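Local atomic coordinates of putative uncharacterized protein (Chaetomium thermophilum, PDB entry 5F5T), a protein that probably takes part in pre-mRNA splicing as a spliceosomal protein of the PRP38 family. Residues Leu27-Leu32 with Leu129-Lys134; Glu70-Val75 with Ser86-Leu91. All blocks are in the same frame, centred on the assembly; numbering follows the deposited sequence.

Interaction 1 ties the loop between helices 9-19 and 40-48 to the break between helices 117-130 and 133-140, while interaction 2 packs the chain leaving helix 61-71 against the start of helix 87-98. They lie on opposite sides of the chain's centre, their own centres about 23 Å apart. Helix 117-130 links them: its last residues, Leu129 and Thr130, belong to interaction 1, and residues earlier in it pack on interaction 2. Interaction 1 is partly buried and relies on an asparagine bonded to carbonyls at a helix end, with prolines beside it. Interaction 2 is buried and mostly apolar, built on phenylalanine rings, with a single water joining the two backbones.

Interaction 1: residues Leu27-Leu32 with Leu129-Lys134; sequences LAPNGL and LTRPDK
Asn30 N donates to Thr130 O at 3.1 Å, joining a type I beta turn, Ala28 to Gly31, to the end of helix 117-130. The nearest CA atoms across the contact are those of Asn30 and Pro132, 4.6 Å apart. Within the turn, Gly31 N closes back on Ala28 O. On the other side, Thr130 is the last helical residue, Arg131 leaves the helix, and Pro132 takes the N-cap position of helix 133-140.

The Asn30 side chain works at both of its amide ends. Its CG stands between the backbone N and the carbonyl carbon (chi1 62°), and ND2 gives Leu129 O a weak, bent bond of 3.0 Å. OD1 accepts from Leu32 N at 3.0 Å, an Asx turn whose donor sits above the plane of the side-chain carbonyl. An alanine here removes the amide, so the Asx turn is lost and the N-H of Leu32 would probably be left without its acceptor, and Leu129 O without a weak donor. Trp182 also packs on Asn30 and Leu32.

Pro29 CD also lies against Thr130 O, at 3.3 Å. The Pro29 ring reaches Pro132 as well, CB to CD 3.9 Å, while Ala28 CB rests against Thr130 CB. Arg131 starts out away from the turn, but its chain bends at chi2 (64°), which turns CD, and the guanidinium at its end comes nearer. NH1 donates to Thr130 OG1 nearly in the guanidinium plane, and NH2 forms a salt bridge with Asp102; Thr130 OG1 is also bonded to Tyr126 O. Pro29 CG lies over the centre of one guanidinium face, 3.5 Å from Arg131 CZ.

Interaction 2: residues Glu70-Val75 with Ser86-Leu91; sequences EHVRFV and SPFLCL
Val75 CG1 sits over the centre of one face of the Phe88 ring in a CH-pi contact, 4.0 Å from the centroid and 13° off the ring normal. The two side chains lie side by side and point the same way. The His71 ring has Glu70 CG toward the rim of one face and meets Phe51 edge-to-face. The Phe74 ring has a water over the centre of one face, and its CE1 meets Ser86 CB at 3.5 Å, with Pro87 CD near CZ. That water donates to Phe74 O at 2.9 Å and accepts from Phe88 N at 3.0 Å, bridging the extended chain to an N-H in the first turn of helix 87-98. Ser86 is the N-cap: its OG accepts from Leu89 N and is also bonded to Gly76 O. Val72 CG1 meets Leu91 CD1 at 3.9 Å, one turn into the helix, and at its start Pro87 CG packs on His71 O. Phe88 and Leu91 reach helix 117-130, where both touch Leu122, while Leu89 turns to Val42 and Ile46 of helix 40-48. On the strand side, the backbone of Val75 bonds to Arg151 and Lys153 of strand 149-153, on which Phe74 also rests.

Interaction 1: residues Leu27-Leu32 with Leu129-Lys134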
# COMPACT_ATOMS: atom_id res chain seq x y z
N LEU A 27 -21.57 2.16 1.43
CA LEU A 27 -20.39 1.82 0.63
C LEU A 27 -19.15 2.58 1.09
O LEU A 27 -19.24 3.62 1.76
CB LEU A 27 -20.66 2.10 -0.85
CG LEU A 27 -21.06 0.89 -1.70
CD1 LEU A 27 -22.20 0.11 -1.06
CD2 LEU A 27 -21.46 1.34 -3.11
N ALA A 28 -17.98 2.05 0.75
CA ALA A 28 -16.72 2.73 0.99
C ALA A 28 -16.58 3.92 0.04
O ALA A 28 -17.22 3.93 -1.02
CB ALA A 28 -15.55 1.76 0.82
N PRO A 29 -15.78 4.93 0.42
CA PRO A 29 -15.62 6.12 -0.42
C PRO A 29 -15.16 5.83 -1.85
O PRO A 29 -15.40 6.65 -2.74
CB PRO A 29 -14.55 6.93 0.32
CG PRO A 29 -14.61 6.47 1.73
CD PRO A 29 -15.16 5.08 1.75
N ASN A 30 -14.53 4.68 -2.08
CA ASN A 30 -14.14 4.27 -3.43
C ASN A 30 -15.27 3.54 -4.16
O ASN A 30 -15.09 3.06 -5.27
CB ASN A 30 -12.88 3.40 -3.39
CG ASN A 30 -13.09 2.11 -2.63
OD1 ASN A 30 -14.16 1.84 -2.09
ND2 ASN A 30 -12.05 1.28 -2.59
N GLY A 31 -16.42 3.44 -3.50
CA GLY A 31 -17.59 2.82 -4.09
C GLY A 31 -17.64 1.31 -3.96
O GLY A 31 -18.43 0.65 -4.63
N LEU A 32 -16.80 0.76 -3.09
CA LEU A 32 -16.84 -0.68 -2.81
C LEU A 32 -17.68 -1.01 -1.58
O LEU A 32 -17.92 -0.16 -0.72
CB LEU A 32 -15.42 -1.21 -2.61
CG LEU A 32 -14.45 -1.18 -3.79
CD1 LEU A 32 -13.18 -1.94 -3.41
CD2 LEU A 32 -15.08 -1.78 -5.03
N LEU A 129 -7.44 0.13 0.92
CA LEU A 129 -8.62 -0.70 0.68
C LEU A 129 -9.88 0.10 0.35
O LEU A 129 -10.67 -0.31 -0.50
CB LEU A 129 -8.89 -1.58 1.89
CG LEU A 129 -7.85 -2.66 2.18
CD1 LEU A 129 -8.23 -3.45 3.43
CD2 LEU A 129 -7.67 -3.58 0.99
N THR A 130 -10.09 1.24 1.02
CA THR A 130 -11.40 1.89 0.99
C THR A 130 -11.48 3.27 0.33
O THR A 130 -12.57 3.83 0.23
CB THR A 130 -11.94 2.07 2.42
OG1 THR A 130 -11.08 2.96 3.15
CG2 THR A 130 -11.99 0.73 3.14
N ARG A 131 -10.36 3.81 -0.13
CA ARG A 131 -10.33 5.21 -0.57
C ARG A 131 -10.05 5.34 -2.06
O ARG A 131 -9.39 4.49 -2.64
CB ARG A 131 -9.28 5.99 0.22
CG ARG A 131 -9.85 6.99 1.20
CD ARG A 131 -10.64 6.28 2.28
NE ARG A 131 -11.29 7.20 3.19
CZ ARG A 131 -12.10 6.81 4.18
NH1 ARG A 131 -12.33 5.52 4.37
NH2 ARG A 131 -12.66 7.71 4.97
N PRO A 132 -10.58 6.41 -2.69
CA PRO A 132 -10.33 6.68 -4.11
C PRO A 132 -8.84 6.84 -4.41
O PRO A 132 -8.07 7.24 -3.53
CB PRO A 132 -11.08 8.00 -4.35
CG PRO A 132 -12.16 7.99 -3.31
CD PRO A 132 -11.52 7.38 -2.10
N ASP A 133 -8.44 6.52 -5.64
CA ASP A 133 -7.02 6.37 -5.96
C ASP A 133 -6.20 7.64 -5.75
O ASP A 133 -5.12 7.59 -5.16
CB ASP A 133 -6.86 5.89 -7.41
CG ASP A 133 -7.71 6.67 -8.39
OD1 ASP A 133 -8.26 7.72 -8.00
OD2 ASP A 133 -7.84 6.22 -9.56
N LYS A 134 -6.72 8.78 -6.20
CA LYS A 134 -6.02 10.05 -6.04
C LYS A 134 -5.78 10.34 -4.56
O LYS A 134 -4.66 10.69 -4.15
CB LYS A 134 -6.81 11.19 -6.70
CG LYS A 134 -6.36 12.58 -6.29
CD LYS A 134 -7.20 13.64 -7.00
CE LYS A 134 -6.91 15.03 -6.47
NZ LYS A 134 -7.82 16.04 -7.08

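Interaction 2: residues Glu70-Val75 with Ser86-Leu91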
# COMPACT_ATOMS: atom_id res chain seq x y z
N GLU A 70 -1.42 -3.69 21.81
CA GLU A 70 -1.38 -4.92 22.58
C GLU A 70 -0.96 -6.17 21.79
O GLU A 70 -0.22 -7.01 22.30
CB GLU A 70 -2.76 -5.15 23.21
CG GLU A 70 -2.77 -6.03 24.44
CD GLU A 70 -4.13 -6.01 25.12
OE1 GLU A 70 -4.38 -6.88 25.97
OE2 GLU A 70 -4.93 -5.10 24.80
N HIS A 71 -1.45 -6.31 20.56
CA HIS A 71 -1.45 -7.61 19.90
C HIS A 71 -0.73 -7.73 18.56
O HIS A 71 -0.36 -8.84 18.16
CB HIS A 71 -2.89 -8.07 19.70
CG HIS A 71 -3.62 -8.35 20.97
ND1 HIS A 71 -3.25 -9.36 21.83
CD2 HIS A 71 -4.70 -7.76 21.53
CE1 HIS A 71 -4.07 -9.38 22.86
NE2 HIS A 71 -4.96 -8.42 22.71
N VAL A 72 -0.54 -6.64 17.83
CA VAL A 72 0.09 -6.80 16.52
C VAL A 72 1.59 -6.52 16.60
O VAL A 72 2.04 -5.49 17.11
CB VAL A 72 -0.62 -5.96 15.41
CG1 VAL A 72 -1.87 -5.32 15.93
CG2 VAL A 72 0.31 -4.97 14.75
N ARG A 73 2.35 -7.51 16.15
CA ARG A 73 3.80 -7.46 16.17
C ARG A 73 4.37 -7.61 14.77
O ARG A 73 5.58 -7.66 14.59
CB ARG A 73 4.35 -8.56 17.08
CG ARG A 73 3.98 -8.40 18.54
CD ARG A 73 4.39 -7.02 19.05
NE ARG A 73 4.06 -6.85 20.46
CZ ARG A 73 3.10 -6.05 20.91
NH1 ARG A 73 2.36 -5.35 20.06
NH2 ARG A 73 2.88 -5.96 22.21
N PHE A 74 3.48 -7.71 13.78
CA PHE A 74 3.90 -7.81 12.39
C PHE A 74 2.75 -7.54 11.42
O PHE A 74 1.58 -7.57 11.79
CB PHE A 74 4.50 -9.18 12.10
CG PHE A 74 3.58 -10.33 12.40
CD1 PHE A 74 2.68 -10.78 11.45
CD2 PHE A 74 3.62 -10.97 13.63
CE1 PHE A 74 1.83 -11.84 11.72
CE2 PHE A 74 2.78 -12.03 13.91
CZ PHE A 74 1.88 -12.46 12.95
N VAL A 75 3.11 -7.29 10.17
CA VAL A 75 2.13 -7.18 9.09
C VAL A 75 2.14 -8.48 8.28
O VAL A 75 3.20 -9.04 8.00
CB VAL A 75 2.40 -5.97 8.18
CG1 VAL A 75 2.33 -4.67 8.98
CG2 VAL A 75 3.75 -6.09 7.49
N SER A 86 -3.35 -12.97 10.56
CA SER A 86 -2.64 -12.19 11.55
C SER A 86 -3.62 -11.31 12.31
O SER A 86 -4.67 -10.96 11.77
CB SER A 86 -1.56 -11.33 10.90
OG SER A 86 -2.15 -10.33 10.10
N PRO A 87 -3.28 -10.96 13.55
CA PRO A 87 -4.09 -9.98 14.29
C PRO A 87 -4.26 -8.70 13.48
O PRO A 87 -5.31 -8.08 13.50
CB PRO A 87 -3.27 -9.74 15.55
CG PRO A 87 -2.58 -11.05 15.78
CD PRO A 87 -2.19 -11.49 14.39
N PHE A 88 -3.21 -8.34 12.73
CA PHE A 88 -3.23 -7.18 11.86
C PHE A 88 -4.37 -7.27 10.84
O PHE A 88 -5.16 -6.33 10.68
CB PHE A 88 -1.88 -7.05 11.16
CG PHE A 88 -1.78 -5.89 10.22
CD1 PHE A 88 -1.48 -4.62 10.68
CD2 PHE A 88 -1.94 -6.07 8.85
CE1 PHE A 88 -1.37 -3.56 9.82
CE2 PHE A 88 -1.84 -5.00 7.98
CZ PHE A 88 -1.55 -3.75 8.46
N LEU A 89 -4.46 -8.42 10.17
CA LEU A 89 -5.50 -8.64 9.17
C LEU A 89 -6.89 -8.63 9.80
O LEU A 89 -7.82 -8.02 9.27
CB LEU A 89 -5.28 -9.97 8.45
CG LEU A 89 -6.22 -10.24 7.28
CD1 LEU A 89 -6.17 -9.09 6.28
CD2 LEU A 89 -5.86 -11.55 6.60
N CYS A 90 -7.01 -9.28 10.96
CA CYS A 90 -8.28 -9.35 11.67
C CYS A 90 -8.77 -7.96 12.03
O CYS A 90 -9.95 -7.64 11.88
CB CYS A 90 -8.14 -10.19 12.93
SG CYS A 90 -7.78 -11.93 12.62
N LEU A 91 -7.85 -7.12 12.49
CA LEU A 91 -8.18 -5.75 12.86
C LEU A 91 -8.53 -4.94 11.63
O LEU A 91 -9.39 -4.06 11.69
CB LEU A 91 -7.03 -5.10 13.62
CG LEU A 91 -6.90 -5.63 15.05
CD1 LEU A 91 -5.73 -5.00 15.78
CD2 LEU A 91 -8.20 -5.37 15.81
O HOH W 1 -0.38 -8.94 13.37